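Local atomic coordinates of 5-carboxyvanillate decarboxylase (PDB entry 4L6D), a protein that probably catalyses the metal-dependent decarboxylation of 5-carboxyvanillate, and holds vanillic acid and a manganese ion within an amidohydrolase fold. Residues A[114-119]-A[140-145]; A[9-14]-A[98-103]; A[149-154]-A[203-208]. All blocks are in the same frame, centred on the assembly; numbering follows the deposited sequence.

Contact 1 (A[114-119]-A[140-145]); sequences LGTFAP and GLVINS
Gly140, in the second strand of this beta-alpha-beta unit, accepts a hydrogen bond from Gly115 N at its carbonyl O, at 3.0 Å. With no side chain on Gly140, Leu114 CD2 can lie as close as 3.5 Å to its CA, a tight fit. Leu141 then forms a parallel bridge with Gly115; its CB lies at the edge of the Phe117 ring, near the ring plane, and its CD2 lies near Gly115 O. At Val142 the main chain is held on both sides of the residue. Val142 N donates to Gly115 O at 2.8 Å, with a C=O...N angle of 167°, whereas Val142 O takes the hydroxyl of Thr116, OG1 to O 2.8 Å. The torsion that sets OG1 anti to the backbone N of Thr116 (chi1 -163°) turns the hydroxyl to this carbonyl, a side-chain bond following the backbone pairs. Val142 CG1 meanwhile packs across Leu114 CB at 3.9 Å. Ile143 works through its tip: CD1 sits 3.8 Å above the plane of the Phe117 ring, offset toward the rim, in a CH-pi contact, and also meets Pro119 CG tip to tip at 3.6 Å. Asn144 ND2 donates to a water that in turn reaches Thr116 OG1 weakly. In this TIM-barrel arrangement, helices 122-134 and 158-167 receive Phe117 and Leu141 on the outer side of the sheet. Leu114 continues the hydrogen bonding to Leu74 of strand 71-76, and Leu141 and Ile143 continue it to strand 171-174, with the manganese ligand His174, whose side chain comes within about 4 Å of that of Val142.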
# COMPACT_ATOMS: atom_id res chain seq x y z
N LEU A 114 -3.16 -10.81 -24.32
CA LEU A 114 -4.29 -10.79 -23.40
C LEU A 114 -5.42 -10.00 -24.05
O LEU A 114 -5.21 -8.89 -24.55
CB LEU A 114 -3.89 -10.11 -22.10
CG LEU A 114 -2.71 -10.75 -21.34
CD1 LEU A 114 -2.46 -9.99 -20.05
CD2 LEU A 114 -3.01 -12.22 -21.04
N GLY A 115 -6.61 -10.59 -24.06
CA GLY A 115 -7.79 -9.89 -24.54
C GLY A 115 -8.34 -9.03 -23.43
O GLY A 115 -8.00 -9.22 -22.27
N THR A 116 -9.19 -8.07 -23.78
CA THR A 116 -9.81 -7.20 -22.79
C THR A 116 -11.31 -7.20 -23.02
O THR A 116 -11.82 -7.96 -23.84
CB THR A 116 -9.16 -5.77 -22.78
OG1 THR A 116 -9.49 -5.08 -21.56
CG2 THR A 116 -9.59 -4.94 -23.98
N PHE A 117 -12.02 -6.39 -22.25
CA PHE A 117 -13.47 -6.34 -22.34
C PHE A 117 -13.97 -5.07 -21.70
O PHE A 117 -13.22 -4.36 -21.05
CB PHE A 117 -14.10 -7.57 -21.66
CG PHE A 117 -13.56 -7.84 -20.28
CD1 PHE A 117 -12.41 -8.63 -20.11
CD2 PHE A 117 -14.19 -7.34 -19.16
CE1 PHE A 117 -11.90 -8.88 -18.85
CE2 PHE A 117 -13.68 -7.60 -17.88
CZ PHE A 117 -12.53 -8.37 -17.73
N ALA A 118 -15.26 -4.80 -21.87
CA ALA A 118 -15.87 -3.61 -21.31
C ALA A 118 -16.83 -3.98 -20.18
O ALA A 118 -17.99 -4.28 -20.43
CB ALA A 118 -16.62 -2.85 -22.42
N PRO A 119 -16.34 -3.96 -18.92
CA PRO A 119 -17.16 -4.36 -17.77
C PRO A 119 -18.33 -3.41 -17.53
O PRO A 119 -19.17 -3.73 -16.69
CB PRO A 119 -16.19 -4.28 -16.58
CG PRO A 119 -14.83 -4.15 -17.15
CD PRO A 119 -14.99 -3.51 -18.50
N GLY A 140 -4.95 -15.00 -22.29
CA GLY A 140 -5.51 -14.60 -21.01
C GLY A 140 -6.30 -13.33 -21.20
O GLY A 140 -6.63 -12.98 -22.33
N LEU A 141 -6.56 -12.65 -20.10
CA LEU A 141 -7.35 -11.41 -20.12
C LEU A 141 -6.64 -10.31 -19.35
O LEU A 141 -5.82 -10.57 -18.48
CB LEU A 141 -8.72 -11.66 -19.49
CG LEU A 141 -9.62 -12.66 -20.20
CD1 LEU A 141 -10.74 -13.12 -19.25
CD2 LEU A 141 -10.21 -12.11 -21.49
N VAL A 142 -6.98 -9.06 -19.67
CA VAL A 142 -6.47 -7.91 -18.94
C VAL A 142 -7.60 -6.91 -18.73
O VAL A 142 -8.45 -6.71 -19.60
CB VAL A 142 -5.27 -7.24 -19.66
CG1 VAL A 142 -5.65 -6.74 -21.05
CG2 VAL A 142 -4.68 -6.09 -18.83
N ILE A 143 -7.61 -6.31 -17.55
CA ILE A 143 -8.52 -5.22 -17.24
C ILE A 143 -7.76 -4.26 -16.32
O ILE A 143 -6.84 -4.67 -15.61
CB ILE A 143 -9.84 -5.75 -16.59
CG1 ILE A 143 -10.98 -4.74 -16.82
CG2 ILE A 143 -9.64 -6.06 -15.11
CD1 ILE A 143 -11.40 -4.60 -18.30
N ASN A 144 -8.12 -2.98 -16.35
CA ASN A 144 -7.37 -1.95 -15.62
C ASN A 144 -8.10 -1.44 -14.39
O ASN A 144 -8.93 -0.54 -14.49
CB ASN A 144 -7.00 -0.80 -16.55
CG ASN A 144 -6.36 -1.31 -17.82
OD1 ASN A 144 -5.20 -1.73 -17.80
ND2 ASN A 144 -7.13 -1.35 -18.91
N SER A 145 -7.77 -2.02 -13.25
CA SER A 145 -8.47 -1.83 -11.98
C SER A 145 -9.96 -1.45 -12.15
O SER A 145 -10.67 -2.17 -12.84
CB SER A 145 -7.71 -0.88 -11.06
OG SER A 145 -8.10 -1.10 -9.73
O HOH W 1 -6.85 -2.93 -21.29

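Contact 2 (A[9-14]-A[98-103]); sequences EAVTFQ and DLMAQT
The Phe13 ring overlaps Leu99, whose CB stands 3.7 Å above the ring plane, offset toward the rim, in a CH-pi contact. The setting is the (beta/alpha)8 barrel of the amidohydrolase fold: strand 5-11 has just ended, and the chain running on from it meets helix 86-106, which follows the adjacent strand 71-76. Phe13 occupies the N-cap position of helix 14-23. Its CG, anti to the carbonyl carbon (chi1 -54°), carries the ring over Leu99 CB. The two side chains slide past each other in opposite directions, which brings Leu99 CD1 within 3.7 Å of Phe13 CB. The far end of the ring reaches the helix backbone, Phe13 CZ lying 3.7 Å from Met100 N. Met100 bends at chi2 and chi3, and its CE comes 3.7 Å from Val11 CG1, so the last residue of the strand joins the same apolar patch. No hydrogen bond links the two segments; shape and dispersion carry the contact. Leu74 of strand 71-76 touches both Met100 and Thr103, while Leu99 also packs on Pro15. At the ring edge, near its plane, Thr103 OG1 approaches Phe13 CE1 at 3.8 Å. That hydroxyl is already engaged within the helix: Thr103 OG1 donates to Leu99 O at 2.9 Å, while Thr103 N reaches the same oxygen from the opposite face of the carbonyl plane.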
# COMPACT_ATOMS: atom_id res chain seq x y z
N GLU A 9 3.30 -6.09 -21.04
CA GLU A 9 3.87 -5.32 -22.13
C GLU A 9 2.76 -4.66 -22.90
O GLU A 9 1.98 -5.32 -23.58
CB GLU A 9 4.77 -6.22 -22.99
CG GLU A 9 5.69 -7.10 -22.11
CD GLU A 9 6.36 -6.31 -21.00
OE1 GLU A 9 6.35 -6.77 -19.82
OE2 GLU A 9 6.87 -5.21 -21.30
N ALA A 10 2.68 -3.34 -22.76
CA ALA A 10 1.57 -2.56 -23.28
C ALA A 10 1.64 -2.35 -24.78
O ALA A 10 2.72 -2.21 -25.36
CB ALA A 10 1.54 -1.21 -22.58
N VAL A 11 0.46 -2.30 -25.40
CA VAL A 11 0.31 -2.04 -26.82
C VAL A 11 -0.96 -1.21 -27.00
O VAL A 11 -1.79 -1.15 -26.11
CB VAL A 11 0.23 -3.37 -27.62
CG1 VAL A 11 -1.08 -4.13 -27.31
CG2 VAL A 11 0.39 -3.15 -29.11
N THR A 12 -1.11 -0.56 -28.15
CA THR A 12 -2.40 0.03 -28.48
C THR A 12 -2.71 -0.19 -29.95
O THR A 12 -1.86 -0.68 -30.70
CB THR A 12 -2.50 1.51 -28.11
OG1 THR A 12 -3.87 1.94 -28.24
CG2 THR A 12 -1.60 2.36 -29.01
N PHE A 13 -3.92 0.17 -30.35
CA PHE A 13 -4.38 -0.02 -31.72
C PHE A 13 -5.10 1.25 -32.15
O PHE A 13 -5.70 1.93 -31.32
CB PHE A 13 -5.33 -1.22 -31.81
CG PHE A 13 -4.74 -2.49 -31.26
CD1 PHE A 13 -3.79 -3.20 -31.99
CD2 PHE A 13 -5.13 -2.97 -30.02
CE1 PHE A 13 -3.24 -4.37 -31.47
CE2 PHE A 13 -4.59 -4.14 -29.50
CZ PHE A 13 -3.64 -4.84 -30.24
N GLN A 14 -5.05 1.57 -33.44
CA GLN A 14 -5.57 2.85 -33.92
C GLN A 14 -7.03 3.17 -33.52
O GLN A 14 -7.31 4.30 -33.15
CB GLN A 14 -5.35 3.02 -35.42
CG GLN A 14 -5.34 4.47 -35.88
CD GLN A 14 -4.26 5.29 -35.20
OE1 GLN A 14 -3.13 4.82 -35.03
NE2 GLN A 14 -4.60 6.51 -34.78
N ASP A 98 -9.71 -8.54 -31.74
CA ASP A 98 -9.41 -9.07 -33.07
C ASP A 98 -8.01 -8.63 -33.50
O ASP A 98 -7.25 -9.42 -34.05
CB ASP A 98 -10.42 -8.57 -34.10
CG ASP A 98 -11.75 -9.28 -34.01
OD1 ASP A 98 -11.83 -10.32 -33.33
OD2 ASP A 98 -12.71 -8.81 -34.66
N LEU A 99 -7.69 -7.36 -33.25
CA LEU A 99 -6.38 -6.85 -33.64
C LEU A 99 -5.26 -7.48 -32.81
O LEU A 99 -4.18 -7.77 -33.34
CB LEU A 99 -6.35 -5.32 -33.55
CG LEU A 99 -7.19 -4.63 -34.63
CD1 LEU A 99 -7.28 -3.13 -34.37
CD2 LEU A 99 -6.59 -4.88 -36.01
N MET A 100 -5.52 -7.70 -31.53
CA MET A 100 -4.56 -8.42 -30.69
C MET A 100 -4.30 -9.83 -31.22
O MET A 100 -3.15 -10.26 -31.35
CB MET A 100 -5.06 -8.50 -29.24
CG MET A 100 -4.11 -9.26 -28.31
SD MET A 100 -2.59 -8.35 -27.99
CE MET A 100 -3.17 -7.16 -26.79
N ALA A 101 -5.37 -10.57 -31.53
CA ALA A 101 -5.20 -11.92 -32.08
C ALA A 101 -4.43 -11.92 -33.40
O ALA A 101 -3.59 -12.79 -33.64
CB ALA A 101 -6.55 -12.63 -32.22
N GLN A 102 -4.71 -10.94 -34.25
CA GLN A 102 -4.02 -10.86 -35.53
C GLN A 102 -2.56 -10.48 -35.36
O GLN A 102 -1.69 -10.97 -36.09
CB GLN A 102 -4.74 -9.88 -36.47
CG GLN A 102 -6.08 -10.43 -36.93
CD GLN A 102 -6.98 -9.40 -37.59
OE1 GLN A 102 -6.53 -8.35 -38.06
NE2 GLN A 102 -8.28 -9.69 -37.63
N THR A 103 -2.28 -9.61 -34.39
CA THR A 103 -0.90 -9.26 -34.07
C THR A 103 -0.12 -10.48 -33.58
O THR A 103 1.01 -10.75 -34.01
CB THR A 103 -0.86 -8.17 -33.00
OG1 THR A 103 -1.44 -6.98 -33.56
CG2 THR A 103 0.57 -7.88 -32.57

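Contact 3 (A[149-154]-A[203-208]); sequences DLYYDD and STNAVR
Arg208 grips Asp153 side-on with two nitrogens, a paired salt bridge between the loop 149-154 and helix 197-211. Arg208 NE lies 2.9 Å from Asp153 OD1 in a nearly straight bond of 175°, with the oxygen in the guanidinium plane although NE stands above the carboxylate plane. Arg208 NH2 meets Asp153 OD2 on the syn side, also at 2.9 Å, with a more bent geometry. The type I turn from Tyr151 to Asp154 is secured from the helix by Asn205, whose OD1 accepts Tyr152 N at 3.0 Å. Anti to its backbone N (chi1 -162°), Asn205 CG lies 3.4 Å from Tyr151 CD1, at the edge of that ring. Arg208 CD comes 3.5 Å from Tyr151 CD2, the two side chains crossing at about a right angle. The looser, more solvent-facing side is formed by Asp149, Leu150 and Asp154, which are partly exposed and do not touch residues 203-208; Asp154 OD2 remains 6.8 Å from Arg208 NH2. The tight side continues into the dimer: Arg208 NH2 also forms a salt bridge with Asp188 of the second subunit, and Tyr189 of that subunit hydrogen-bonds Asp153 OD2. Within the chain, Tyr151 OH bonds to Glu201 of helix 197-211, while Tyr152 OH bonds to Thr147 within the loop; the loop between strand 140-144 and helix 158-167 thus lies against helix 197-211 near the subunit interface.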
# COMPACT_ATOMS: atom_id res chain seq x y z
N ASP A 149 -15.80 3.61 -11.38
CA ASP A 149 -15.48 3.93 -9.99
C ASP A 149 -16.05 2.92 -9.01
O ASP A 149 -16.32 3.23 -7.85
CB ASP A 149 -15.89 5.36 -9.67
CG ASP A 149 -15.25 6.34 -10.62
OD1 ASP A 149 -14.02 6.49 -10.54
OD2 ASP A 149 -15.97 6.91 -11.48
N LEU A 150 -16.23 1.70 -9.50
CA LEU A 150 -16.63 0.57 -8.67
C LEU A 150 -15.51 -0.46 -8.71
O LEU A 150 -14.81 -0.58 -9.72
CB LEU A 150 -17.90 -0.07 -9.20
CG LEU A 150 -19.13 0.81 -9.25
CD1 LEU A 150 -20.25 0.08 -9.97
CD2 LEU A 150 -19.55 1.20 -7.85
N TYR A 151 -15.38 -1.21 -7.63
CA TYR A 151 -14.38 -2.26 -7.53
C TYR A 151 -15.01 -3.64 -7.74
O TYR A 151 -16.24 -3.76 -7.79
CB TYR A 151 -13.65 -2.15 -6.19
CG TYR A 151 -12.87 -0.86 -6.11
CD1 TYR A 151 -11.74 -0.68 -6.90
CD2 TYR A 151 -13.27 0.18 -5.28
CE1 TYR A 151 -11.02 0.52 -6.86
CE2 TYR A 151 -12.55 1.38 -5.24
CZ TYR A 151 -11.43 1.54 -6.03
OH TYR A 151 -10.72 2.73 -5.98
N TYR A 152 -14.17 -4.66 -7.88
CA TYR A 152 -14.65 -5.95 -8.39
C TYR A 152 -15.25 -6.87 -7.33
O TYR A 152 -15.55 -8.03 -7.61
CB TYR A 152 -13.60 -6.65 -9.26
CG TYR A 152 -13.34 -5.85 -10.52
CD1 TYR A 152 -14.40 -5.36 -11.28
CD2 TYR A 152 -12.04 -5.51 -10.89
CE1 TYR A 152 -14.18 -4.58 -12.40
CE2 TYR A 152 -11.81 -4.75 -12.03
CZ TYR A 152 -12.88 -4.28 -12.77
OH TYR A 152 -12.67 -3.50 -13.89
N ASP A 153 -15.45 -6.33 -6.13
CA ASP A 153 -16.33 -6.96 -5.15
C ASP A 153 -17.80 -6.71 -5.48
O ASP A 153 -18.68 -7.41 -4.98
CB ASP A 153 -16.04 -6.45 -3.73
CG ASP A 153 -16.21 -4.95 -3.59
OD1 ASP A 153 -15.57 -4.20 -4.35
OD2 ASP A 153 -16.97 -4.51 -2.69
N ASP A 154 -18.09 -5.71 -6.30
CA ASP A 154 -19.48 -5.33 -6.55
C ASP A 154 -20.18 -6.43 -7.36
O ASP A 154 -19.65 -6.88 -8.38
CB ASP A 154 -19.54 -4.00 -7.30
CG ASP A 154 -20.93 -3.38 -7.31
OD1 ASP A 154 -21.90 -4.06 -7.71
OD2 ASP A 154 -21.05 -2.21 -6.89
N SER A 203 -4.21 -2.45 -5.55
CA SER A 203 -4.18 -3.29 -4.37
C SER A 203 -5.49 -3.20 -3.61
O SER A 203 -5.99 -4.21 -3.10
CB SER A 203 -3.00 -2.96 -3.44
OG SER A 203 -3.06 -1.63 -2.97
N THR A 204 -6.06 -2.01 -3.50
CA THR A 204 -7.32 -1.86 -2.78
C THR A 204 -8.45 -2.63 -3.47
O THR A 204 -9.26 -3.27 -2.81
CB THR A 204 -7.68 -0.39 -2.56
OG1 THR A 204 -6.65 0.22 -1.76
CG2 THR A 204 -9.02 -0.24 -1.85
N ASN A 205 -8.49 -2.56 -4.80
CA ASN A 205 -9.43 -3.35 -5.58
C ASN A 205 -9.29 -4.83 -5.21
O ASN A 205 -10.26 -5.49 -4.82
CB ASN A 205 -9.15 -3.12 -7.08
CG ASN A 205 -10.31 -3.52 -7.98
OD1 ASN A 205 -11.24 -4.22 -7.57
ND2 ASN A 205 -10.26 -3.06 -9.24
N ALA A 206 -8.07 -5.35 -5.28
CA ALA A 206 -7.85 -6.76 -5.00
C ALA A 206 -8.20 -7.16 -3.57
O ALA A 206 -8.74 -8.25 -3.33
CB ALA A 206 -6.41 -7.15 -5.34
N VAL A 207 -7.87 -6.30 -2.60
CA VAL A 207 -8.22 -6.60 -1.22
C VAL A 207 -9.74 -6.66 -1.04
O VAL A 207 -10.26 -7.54 -0.35
CB VAL A 207 -7.56 -5.61 -0.24
CG1 VAL A 207 -8.12 -5.76 1.17
CG2 VAL A 207 -6.05 -5.82 -0.25
N ARG A 208 -10.47 -5.74 -1.67
CA ARG A 208 -11.93 -5.78 -1.63
C ARG A 208 -12.44 -7.09 -2.23
O ARG A 208 -13.36 -7.70 -1.70
CB ARG A 208 -12.55 -4.60 -2.39
CG ARG A 208 -12.30 -3.23 -1.76
CD ARG A 208 -12.95 -2.12 -2.61
NE ARG A 208 -14.41 -2.24 -2.60
CZ ARG A 208 -15.21 -1.57 -1.79
NH1 ARG A 208 -14.72 -0.65 -0.96
NH2 ARG A 208 -16.52 -1.80 -1.81

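Overall arrangement
The three contacts follow one another along the chain as 9-14 with 98-103, then 114-119 with 140-145, then 149-154 with 203-208. Contacts 1 and 2 share the parallel barrel sheet, their centres 13 Å apart, and touch where Met100 CE packs against Leu114 O. The centre of contact 3 lies 15 Å from that of contact 1, just beyond strand 140-144; Ser145 bridges them, its OG to Asn205 and its O, weakly, to Tyr152 OH. Contacts 2 and 3, 27 Å apart between centres, fall on opposite sides of the chain's centre. The set thus runs from the first strand, through the adjacent third and fourth strands, close to the metal ligand His174, to the dimer interface.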